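Local coordinates for protein PpBBE-like 1 D396N (Physcomitrella patens subsp. patens, PDB 6EO5) that is an engineered variant of a moss berberine bridge enzyme-like flavoprotein that, in its natural form, probably oxidises cellobiose with FAD as cofactor, at residues V176-T181 with N460-P465; N190-F195 with K453-P458; P48-F53 with G93-D98; K15-K20 with V64-Q69. All coordinates share one frame; numbering follows the deposited sequence.

Contact 1: V176-T181 with N460-P465; sequences VAANGT and NVFNFP. With NAG (2-acetamido-2-deoxy-beta-D-glucopyranose), chain D.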
# COMPACT_ATOMS: atom_id res chain seq x y z
N VAL A 176 20.22 -1.98 5.39
CA VAL A 176 21.56 -2.17 4.83
C VAL A 176 21.71 -1.18 3.69
O VAL A 176 21.00 -1.28 2.68
CB VAL A 176 21.76 -3.62 4.36
CG1 VAL A 176 23.10 -3.79 3.66
CG2 VAL A 176 21.62 -4.57 5.53
N ALA A 177 22.64 -0.23 3.83
CA ALA A 177 22.80 0.84 2.85
C ALA A 177 23.64 0.36 1.65
O ALA A 177 24.06 -0.79 1.55
CB ALA A 177 23.43 2.06 3.50
N ALA A 178 23.85 1.28 0.70
CA ALA A 178 24.51 0.90 -0.55
C ALA A 178 25.97 0.53 -0.33
O ALA A 178 26.49 -0.36 -1.00
CB ALA A 178 24.39 2.03 -1.58
N ASN A 179 26.64 1.22 0.59
CA ASN A 179 28.04 0.90 0.88
C ASN A 179 28.18 -0.27 1.85
O ASN A 179 29.31 -0.61 2.20
CB ASN A 179 28.80 2.15 1.37
CG ASN A 179 28.41 2.60 2.79
OD1 ASN A 179 27.67 1.92 3.49
ND2 ASN A 179 28.94 3.76 3.20
N GLY A 180 27.09 -0.89 2.28
CA GLY A 180 27.13 -2.11 3.06
C GLY A 180 26.89 -1.96 4.55
O GLY A 180 26.66 -2.97 5.22
N THR A 181 26.94 -0.74 5.09
CA THR A 181 26.79 -0.53 6.53
C THR A 181 25.34 -0.70 6.98
O THR A 181 24.41 -0.24 6.30
CB THR A 181 27.26 0.87 6.90
OG1 THR A 181 28.58 1.09 6.39
CG2 THR A 181 27.27 1.06 8.40
N ASN A 460 23.97 5.01 -7.28
CA ASN A 460 22.67 4.53 -7.75
C ASN A 460 22.62 3.01 -7.81
O ASN A 460 22.13 2.41 -8.76
CB ASN A 460 22.33 5.14 -9.12
CG ASN A 460 20.85 5.10 -9.44
OD1 ASN A 460 20.00 5.18 -8.55
ND2 ASN A 460 20.53 4.95 -10.72
N VAL A 461 23.16 2.37 -6.76
CA VAL A 461 23.14 0.91 -6.67
C VAL A 461 21.71 0.40 -6.71
O VAL A 461 21.39 -0.58 -7.41
CB VAL A 461 23.84 0.45 -5.38
CG1 VAL A 461 23.78 -1.06 -5.27
CG2 VAL A 461 25.27 0.95 -5.34
N PHE A 462 20.83 1.03 -5.93
CA PHE A 462 19.42 0.65 -5.80
C PHE A 462 18.57 1.55 -6.71
O PHE A 462 18.37 2.73 -6.40
CB PHE A 462 18.96 0.79 -4.35
CG PHE A 462 19.71 -0.07 -3.37
CD1 PHE A 462 19.62 -1.45 -3.43
CD2 PHE A 462 20.45 0.51 -2.34
CE1 PHE A 462 20.29 -2.25 -2.50
CE2 PHE A 462 21.12 -0.29 -1.41
CZ PHE A 462 21.03 -1.66 -1.49
N ASN A 463 18.05 0.98 -7.80
CA ASN A 463 17.21 1.75 -8.71
C ASN A 463 16.12 0.86 -9.31
O ASN A 463 16.22 -0.37 -9.34
CB ASN A 463 18.03 2.41 -9.83
CG ASN A 463 18.75 1.39 -10.69
OD1 ASN A 463 18.14 0.68 -11.50
ND2 ASN A 463 20.06 1.29 -10.50
N PHE A 464 15.07 1.51 -9.80
CA PHE A 464 14.02 0.92 -10.61
C PHE A 464 13.39 2.05 -11.41
O PHE A 464 13.73 3.22 -11.20
CB PHE A 464 12.99 0.18 -9.73
CG PHE A 464 12.29 1.05 -8.72
CD1 PHE A 464 12.94 1.48 -7.58
CD2 PHE A 464 10.97 1.43 -8.91
CE1 PHE A 464 12.30 2.28 -6.65
CE2 PHE A 464 10.32 2.23 -7.99
CZ PHE A 464 10.99 2.66 -6.86
N PRO A 465 12.48 1.74 -12.38
CA PRO A 465 11.96 2.83 -13.23
C PRO A 465 11.47 4.07 -12.49
O PRO A 465 11.43 5.14 -13.11
CB PRO A 465 10.82 2.15 -14.00
CG PRO A 465 11.30 0.78 -14.18
CD PRO A 465 12.06 0.42 -12.91
C1 NAG D . 28.71 4.36 4.50
C2 NAG D . 29.90 4.21 5.44
C3 NAG D . 29.52 4.69 6.84
C4 NAG D . 29.03 6.13 6.78
C5 NAG D . 27.90 6.28 5.75
C6 NAG D . 27.51 7.73 5.51
C7 NAG D . 31.51 2.46 4.82
C8 NAG D . 32.25 3.53 4.07
N2 NAG D . 30.40 2.85 5.46
O3 NAG D . 30.63 4.59 7.72
O4 NAG D . 28.60 6.55 8.07
O5 NAG D . 28.28 5.75 4.47
O6 NAG D . 28.06 8.19 4.28
O7 NAG D . 31.90 1.29 4.85
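A glycosylated hairpin turn, between strands 170-176 and 182-186, meets the C-terminal loop where Ala178 rests on Val461 and Phe462. The methyl CB of Ala178 lies 4.0 Å from CG2 of Val461, while the Phe462 ring presents its CE2 corner to the turn, 3.7 Å from the CA of Ala178. The carbonyl carbon of Ala177 lies at the edge of that ring. The turn is type I from Ala177 to Gly180, and Gly180, with positive phi, adds the G1 bulge of a classic hairpin. The turn carries the sequon Asn179-Gly180-Thr181, with ND2 of Asn179 bonded covalently to C1 of the N-acetylglucosamine. OD1 of Asn179 takes two bonds from Thr181, one from the backbone N (3.2 Å) that makes an Asx turn and one from OG1, both reaching it from the same face of the amide. OG1 in turn accepts a hydrogen bond from N2 of the sugar, 2.7 Å away. An alanine in place of Thr181 would probably leave sugar N2 without this acceptor and Asn179 OD1 with the backbone bond alone. Lys68 of helix 57-70 binds the carbonyl O of Ala178, and Val64 touches Phe462.

Contact 2: N190-F195 with K453-P458; sequences NKDLYF and KKKWDP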
# COMPACT_ATOMS: atom_id res chain seq x y z
N ASN A 190 20.03 9.96 12.12
CA ASN A 190 19.86 9.97 10.66
C ASN A 190 18.47 10.48 10.25
O ASN A 190 17.74 9.82 9.50
CB ASN A 190 20.11 8.58 10.07
CG ASN A 190 21.57 8.17 10.17
OD1 ASN A 190 22.46 8.99 10.01
ND2 ASN A 190 21.81 6.89 10.44
N LYS A 191 18.11 11.68 10.74
CA LYS A 191 16.77 12.23 10.51
C LYS A 191 16.43 12.32 9.02
O LYS A 191 15.25 12.20 8.64
CB LYS A 191 16.65 13.61 11.15
CG LYS A 191 17.10 13.67 12.60
CD LYS A 191 16.86 15.05 13.21
CE LYS A 191 17.42 15.12 14.63
NZ LYS A 191 17.07 16.38 15.33
N ASP A 192 17.43 12.55 8.16
CA ASP A 192 17.17 12.69 6.73
C ASP A 192 16.68 11.37 6.13
O ASP A 192 15.66 11.32 5.44
CB ASP A 192 18.44 13.18 6.00
CG ASP A 192 19.69 12.35 6.34
OD1 ASP A 192 19.80 11.81 7.47
OD2 ASP A 192 20.59 12.24 5.49
N LEU A 193 17.40 10.28 6.41
CA LEU A 193 16.96 8.96 5.99
C LEU A 193 15.60 8.62 6.60
O LEU A 193 14.76 7.97 5.95
CB LEU A 193 18.01 7.93 6.38
CG LEU A 193 17.87 6.52 5.83
CD1 LEU A 193 17.86 6.55 4.33
CD2 LEU A 193 19.02 5.69 6.34
N TYR A 194 15.36 9.06 7.83
CA TYR A 194 14.09 8.77 8.49
C TYR A 194 12.95 9.51 7.80
O TYR A 194 11.86 8.95 7.63
CB TYR A 194 14.19 9.14 9.97
CG TYR A 194 12.95 8.84 10.80
CD1 TYR A 194 12.43 7.55 10.89
CD2 TYR A 194 12.32 9.85 11.52
CE1 TYR A 194 11.30 7.28 11.67
CE2 TYR A 194 11.20 9.60 12.30
CZ TYR A 194 10.69 8.32 12.36
OH TYR A 194 9.57 8.10 13.12
N PHE A 195 13.18 10.75 7.38
CA PHE A 195 12.20 11.47 6.57
C PHE A 195 11.90 10.74 5.26
O PHE A 195 10.73 10.56 4.88
CB PHE A 195 12.72 12.88 6.30
CG PHE A 195 11.89 13.69 5.37
CD1 PHE A 195 12.05 13.58 3.99
CD2 PHE A 195 10.99 14.61 5.86
CE1 PHE A 195 11.30 14.34 3.12
CE2 PHE A 195 10.23 15.38 4.99
CZ PHE A 195 10.39 15.24 3.62
N LYS A 453 19.08 10.97 -1.65
CA LYS A 453 19.52 9.89 -2.53
C LYS A 453 20.99 10.07 -2.88
O LYS A 453 21.75 9.09 -2.90
CB LYS A 453 18.64 9.87 -3.79
CG LYS A 453 19.10 8.93 -4.90
CD LYS A 453 18.96 7.47 -4.52
CE LYS A 453 19.26 6.58 -5.71
NZ LYS A 453 19.17 5.13 -5.38
N LYS A 454 21.41 11.32 -3.14
CA LYS A 454 22.82 11.59 -3.44
C LYS A 454 23.70 11.17 -2.28
O LYS A 454 24.76 10.56 -2.47
CB LYS A 454 23.02 13.07 -3.76
CG LYS A 454 22.33 13.52 -5.04
CD LYS A 454 22.35 15.05 -5.19
CE LYS A 454 23.04 15.48 -6.50
NZ LYS A 454 22.43 16.71 -7.06
N LYS A 455 23.26 11.48 -1.06
CA LYS A 455 24.05 11.20 0.13
C LYS A 455 24.17 9.70 0.39
O LYS A 455 25.24 9.22 0.75
CB LYS A 455 23.43 11.92 1.32
CG LYS A 455 23.96 11.50 2.66
CD LYS A 455 23.44 12.44 3.74
CE LYS A 455 23.81 11.97 5.12
NZ LYS A 455 23.53 13.05 6.10
N TRP A 456 23.09 8.94 0.19
CA TRP A 456 23.06 7.57 0.68
C TRP A 456 23.28 6.51 -0.39
O TRP A 456 23.44 5.34 -0.05
CB TRP A 456 21.74 7.29 1.41
CG TRP A 456 21.64 7.97 2.75
CD1 TRP A 456 21.03 9.16 3.02
CD2 TRP A 456 22.18 7.51 3.99
NE1 TRP A 456 21.15 9.47 4.35
CE2 TRP A 456 21.85 8.47 4.97
CE3 TRP A 456 22.91 6.38 4.37
CZ2 TRP A 456 22.22 8.33 6.31
CZ3 TRP A 456 23.29 6.24 5.70
CH2 TRP A 456 22.94 7.21 6.65
N ASP A 457 23.27 6.88 -1.67
CA ASP A 457 23.54 5.93 -2.75
C ASP A 457 24.05 6.70 -3.96
O ASP A 457 23.38 6.78 -5.01
CB ASP A 457 22.28 5.12 -3.08
CG ASP A 457 22.51 4.06 -4.16
OD1 ASP A 457 23.67 3.73 -4.48
OD2 ASP A 457 21.50 3.55 -4.71
N PRO A 458 25.24 7.30 -3.86
CA PRO A 458 25.73 8.14 -4.96
C PRO A 458 25.96 7.37 -6.25
O PRO A 458 25.88 7.96 -7.33
CB PRO A 458 27.03 8.73 -4.40
CG PRO A 458 26.97 8.51 -2.92
CD PRO A 458 26.20 7.24 -2.75
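The indole of Trp456 meets two side chains of helix 191-200, Leu193 over a face and Asp192 at the edge. Leu193 crosses it at about a right angle, with CD2 over one face, 4.0 Å from the centroid of the six-membered ring and nearly on its normal, a CH-pi contact. Asp192 lies at the rim, where NE1 of Trp456 gives its hydrogen to OD2 at 3.0 Å in a fairly straight bond. With CG of Asp192 between the backbone N and the carbonyl carbon (chi1 51°), OD1 takes a weak bond from the backbone N of Leu193. OD2 is gripped twice: NZ of Lys455, at the end of an extended chain, forms a salt bridge to the same oxygen at 3.1 Å. The two donors approach from opposite faces of the carboxylate, which pins the oxygen between an indole N-H and an ammonium group. At the other end of the indole, Asn190 stands its amide almost perpendicular to the ring, OD1 lying 3.8 Å from CZ2 of Trp456 at the edge; its ND2 is bonded to the carbonyl O of Thr184. Placing the acid in the first turn of one helix and the lysine in the last turn of the other probably suits both helix dipoles. Val183 also touches Trp456, and a bound N-acetylglucosamine lies about 4 Å from its side chain. The pairing joins the end of helix 446-456 to the start of helix 191-200, as a C-terminal segment of a berberine-type flavoprotein folds back on its FAD-binding domain.

Contact 3: P48-F53 with G93-D98; sequences PSAFVF and GVLVVD
Two phenylalanine rings of strand 50-53 lean at a slant on side chains of strand 95-98. Phe51 lies side by side with Val96, pointing the same way, and its CD1 comes to 3.6 Å from CB of Val96, with CG1 of the valine close behind; the ring of Tyr33 meets it too, planes about 65° apart. The ring of Phe53 runs within 29° of the carboxylate plane of Asp98, CE2 at 3.7 Å from the CG of Asp98, and Arg24 adds a cation-pi contact to that ring. The carboxylate itself is held by a salt bridge from OD2 to Arg77 and by the backbone N of Glu100 at OD1. An alanine in place of Phe51 would probably leave Val96 and Tyr33 without the ring that both of them touch, and open a gap on this face. On the face of Val52, Leu95 and Val97, the methyl CG1 of Val52 touches Leu95 CD1 at 3.8 Å and Val97 CG2 at 3.9 Å, and Ala63 of helix 57-70 packs on all three residues. Backbone bonds tie the pair in parallel register: Val52 gives its N to Val96 O (3.1 Å) and takes Asp98 N on its O (3.0 Å), straddling Val97, while Ala50 O receives the N of Val96. At the start Ser49 N reaches Val94 O. Since helix 57-70 leads from strand 50-53 to strand 74-77, on the far side of 95-98, the arrangement belongs to a beta-alpha-beta crossover in the FAD-binding domain.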
# COMPACT_ATOMS: atom_id res chain seq x y z
N PRO A 48 14.56 -12.25 -13.29
CA PRO A 48 15.75 -11.75 -12.58
C PRO A 48 16.98 -12.58 -12.92
O PRO A 48 16.90 -13.66 -13.50
CB PRO A 48 15.38 -11.90 -11.09
CG PRO A 48 13.91 -12.14 -11.05
CD PRO A 48 13.56 -12.81 -12.35
N SER A 49 18.15 -12.05 -12.53
CA SER A 49 19.38 -12.85 -12.53
C SER A 49 19.27 -13.98 -11.52
O SER A 49 19.60 -15.14 -11.82
CB SER A 49 20.60 -12.00 -12.18
OG SER A 49 20.65 -10.79 -12.90
N ALA A 50 18.81 -13.66 -10.31
CA ALA A 50 18.72 -14.66 -9.26
C ALA A 50 17.83 -14.15 -8.14
O ALA A 50 17.61 -12.94 -8.00
CB ALA A 50 20.11 -15.02 -8.71
N PHE A 51 17.32 -15.09 -7.36
CA PHE A 51 16.67 -14.81 -6.09
C PHE A 51 17.59 -15.25 -4.97
O PHE A 51 18.12 -16.36 -5.00
CB PHE A 51 15.34 -15.56 -5.97
CG PHE A 51 14.31 -15.15 -6.99
CD1 PHE A 51 13.41 -14.12 -6.71
CD2 PHE A 51 14.22 -15.80 -8.21
CE1 PHE A 51 12.46 -13.75 -7.63
CE2 PHE A 51 13.27 -15.43 -9.15
CZ PHE A 51 12.39 -14.41 -8.86
N VAL A 52 17.81 -14.37 -3.99
CA VAL A 52 18.49 -14.73 -2.76
C VAL A 52 17.52 -14.47 -1.61
O VAL A 52 16.76 -13.49 -1.64
CB VAL A 52 19.81 -13.95 -2.58
CG1 VAL A 52 19.60 -12.45 -2.66
CG2 VAL A 52 20.49 -14.34 -1.27
N PHE A 53 17.52 -15.37 -0.62
CA PHE A 53 16.55 -15.37 0.47
C PHE A 53 17.31 -15.19 1.78
O PHE A 53 17.54 -16.17 2.51
CB PHE A 53 15.74 -16.65 0.49
CG PHE A 53 14.91 -16.85 -0.75
CD1 PHE A 53 15.48 -17.32 -1.92
CD2 PHE A 53 13.55 -16.57 -0.75
CE1 PHE A 53 14.71 -17.51 -3.06
CE2 PHE A 53 12.78 -16.75 -1.89
CZ PHE A 53 13.36 -17.22 -3.04
N GLY A 93 16.87 -9.05 -15.36
CA GLY A 93 18.24 -9.29 -14.95
C GLY A 93 18.64 -8.78 -13.59
O GLY A 93 19.84 -8.65 -13.33
N VAL A 94 17.70 -8.49 -12.72
CA VAL A 94 18.03 -7.94 -11.41
C VAL A 94 18.25 -9.09 -10.43
O VAL A 94 17.82 -10.22 -10.65
CB VAL A 94 16.91 -6.98 -10.96
CG1 VAL A 94 17.03 -6.57 -9.51
CG2 VAL A 94 16.92 -5.76 -11.86
N LEU A 95 18.98 -8.81 -9.35
CA LEU A 95 19.03 -9.71 -8.20
C LEU A 95 17.89 -9.32 -7.26
O LEU A 95 17.88 -8.21 -6.70
CB LEU A 95 20.37 -9.63 -7.47
CG LEU A 95 20.47 -10.40 -6.15
CD1 LEU A 95 20.33 -11.90 -6.38
CD2 LEU A 95 21.75 -10.07 -5.40
N VAL A 96 16.92 -10.22 -7.09
CA VAL A 96 15.80 -10.00 -6.19
C VAL A 96 16.18 -10.52 -4.81
O VAL A 96 16.45 -11.71 -4.64
CB VAL A 96 14.52 -10.70 -6.69
CG1 VAL A 96 13.42 -10.57 -5.64
CG2 VAL A 96 14.07 -10.14 -8.04
N VAL A 97 16.20 -9.62 -3.83
CA VAL A 97 16.53 -9.97 -2.45
C VAL A 97 15.20 -10.14 -1.71
O VAL A 97 14.67 -9.21 -1.11
CB VAL A 97 17.41 -8.92 -1.81
CG1 VAL A 97 17.79 -9.33 -0.39
CG2 VAL A 97 18.63 -8.67 -2.68
N ASP A 98 14.67 -11.36 -1.75
CA ASP A 98 13.40 -11.68 -1.09
C ASP A 98 13.62 -11.75 0.42
O ASP A 98 14.37 -12.60 0.91
CB ASP A 98 12.85 -12.99 -1.64
CG ASP A 98 11.48 -13.33 -1.09
OD1 ASP A 98 11.27 -13.27 0.15
OD2 ASP A 98 10.60 -13.66 -1.90

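Contact 4: K15-K20 with V64-Q69; sequences KQCLAK and VFCAKQ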
# COMPACT_ATOMS: atom_id res chain seq x y z
N LYS A 15 26.63 -16.81 -8.76
CA LYS A 15 26.49 -18.04 -7.98
C LYS A 15 27.63 -18.16 -6.98
O LYS A 15 27.42 -18.41 -5.79
CB LYS A 15 26.45 -19.28 -8.88
CG LYS A 15 25.20 -19.44 -9.70
CD LYS A 15 25.14 -20.79 -10.43
CE LYS A 15 24.17 -20.72 -11.62
NZ LYS A 15 23.91 -22.04 -12.26
N GLN A 16 28.86 -18.00 -7.47
CA GLN A 16 30.02 -18.12 -6.59
C GLN A 16 29.99 -17.07 -5.49
O GLN A 16 30.19 -17.37 -4.31
CB GLN A 16 31.30 -18.02 -7.42
CG GLN A 16 31.42 -19.10 -8.46
CD GLN A 16 32.68 -18.98 -9.27
OE1 GLN A 16 33.20 -17.87 -9.47
NE2 GLN A 16 33.19 -20.12 -9.74
N CYS A 17 29.73 -15.81 -5.86
CA CYS A 17 29.76 -14.73 -4.89
C CYS A 17 28.72 -14.95 -3.79
O CYS A 17 29.05 -14.96 -2.60
CB CYS A 17 29.56 -13.39 -5.58
SG CYS A 17 29.94 -12.00 -4.49
N LEU A 18 27.45 -15.13 -4.18
CA LEU A 18 26.40 -15.29 -3.18
C LEU A 18 26.60 -16.55 -2.34
O LEU A 18 26.21 -16.58 -1.16
CB LEU A 18 25.02 -15.34 -3.85
CG LEU A 18 24.56 -14.11 -4.64
CD1 LEU A 18 23.42 -14.50 -5.55
CD2 LEU A 18 24.15 -12.98 -3.71
N ALA A 19 27.21 -17.59 -2.92
CA ALA A 19 27.45 -18.82 -2.16
C ALA A 19 28.32 -18.57 -0.94
O ALA A 19 28.19 -19.29 0.06
CB ALA A 19 28.08 -19.88 -3.07
N LYS A 20 29.20 -17.57 -0.98
CA LYS A 20 30.00 -17.23 0.19
C LYS A 20 29.13 -16.87 1.39
O LYS A 20 29.44 -17.24 2.53
CB LYS A 20 30.95 -16.06 -0.12
CG LYS A 20 31.91 -16.26 -1.29
CD LYS A 20 32.90 -15.10 -1.38
CE LYS A 20 33.70 -15.11 -2.67
NZ LYS A 20 34.43 -16.40 -2.86
N VAL A 64 24.12 -7.31 -1.33
CA VAL A 64 24.43 -5.95 -1.77
C VAL A 64 25.87 -5.87 -2.28
O VAL A 64 26.15 -5.19 -3.27
CB VAL A 64 24.18 -4.96 -0.62
CG1 VAL A 64 24.68 -3.57 -1.00
CG2 VAL A 64 22.70 -4.92 -0.27
N PHE A 65 26.79 -6.57 -1.61
CA PHE A 65 28.17 -6.57 -2.08
C PHE A 65 28.30 -7.30 -3.41
O PHE A 65 28.96 -6.82 -4.34
CB PHE A 65 29.08 -7.20 -1.02
CG PHE A 65 30.49 -7.41 -1.47
CD1 PHE A 65 31.43 -6.39 -1.35
CD2 PHE A 65 30.89 -8.62 -2.03
CE1 PHE A 65 32.73 -6.58 -1.78
CE2 PHE A 65 32.18 -8.81 -2.46
CZ PHE A 65 33.11 -7.80 -2.34
N CYS A 66 27.66 -8.47 -3.52
CA CYS A 66 27.81 -9.29 -4.72
C CYS A 66 27.17 -8.65 -5.94
O CYS A 66 27.64 -8.85 -7.07
CB CYS A 66 27.21 -10.68 -4.49
SG CYS A 66 28.22 -11.72 -3.42
N ALA A 67 26.08 -7.91 -5.75
CA ALA A 67 25.44 -7.28 -6.90
C ALA A 67 26.31 -6.16 -7.44
O ALA A 67 26.39 -5.97 -8.66
CB ALA A 67 24.06 -6.76 -6.52
N LYS A 68 26.98 -5.43 -6.55
CA LYS A 68 27.90 -4.38 -6.98
C LYS A 68 29.09 -4.96 -7.73
O LYS A 68 29.58 -4.38 -8.70
CB LYS A 68 28.37 -3.57 -5.78
CG LYS A 68 27.29 -2.72 -5.14
CD LYS A 68 27.87 -1.77 -4.11
CE LYS A 68 28.25 -2.49 -2.83
NZ LYS A 68 29.03 -1.59 -1.94
N GLN A 69 29.57 -6.13 -7.29
CA GLN A 69 30.77 -6.72 -7.87
C GLN A 69 30.50 -7.32 -9.25
O GLN A 69 31.29 -7.14 -10.18
CB GLN A 69 31.32 -7.78 -6.93
CG GLN A 69 32.81 -7.98 -7.00
CD GLN A 69 33.23 -9.28 -6.36
OE1 GLN A 69 33.63 -9.31 -5.20
NE2 GLN A 69 33.11 -10.37 -7.12
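Cys17 turns its SG anti to the backbone N (chi1 -168°), Cys66 sends its own SG anti to the carbonyl carbon and beside the backbone N, and the two sulfurs meet at 2.0 Å with a left-handed S-S torsion of -85°. This disulfide bolts the N-terminal helix 14-21 to helix 57-70 of the FAD-binding domain, the helix of a beta-alpha-beta crossover. The two short segments run nearly antiparallel, at 161°, with their axes 9.3 Å apart, and the CA atoms of Cys17 and Cys66 come to 5.8 Å, nearest of the two segments. Few side chains pack around the covalent bond. On one flank Leu18 reaches over, its CD2 lying 3.9 Å from CB of Cys66; that leucine also touches Leu95 of strand 95-98, so the helix is seated on the sheet as well as tied to its neighbour. On another flank Phe65 offers the edge of its ring to the sulfur of Cys17 in a sulfur-aromatic contact, the centroid 5.4 Å from SG. The inner side of helix 57-70 is occupied by Val64 and Ala67, which pack on Ile74 of strand 74-77, while the exposed Phe65 and Gln69 border the disulfide toward the surface. Gln69 also touches Thr12 near the chain start. The ring carbon of Phe65 nearest the cross-link is CD2, 4.3 Å from SG of Cys17.

How the contacts relate
Helix 57-70 links three of the contacts: it carries one half of contact 4, packs on the sheet of contact 3, and touches the turn and Phe462 of contact 1. Contact 3 is buried and rests on backbone bonds and apolar packing; contact 4, whose centre lies about 31 Å from that of the chain, relies on a buried disulfide bordered by exposed residues. Contact 1 has a buried apolar seam, yet its turn carries a sugar. Contact 2 is partly buried and joins through polar side chains, an ammonium group and an indole N-H meeting one carboxylate oxygen. Contacts 1 and 2 share the C-terminal region, where Asp457 and Lys453 bond to the backbone of Phe462.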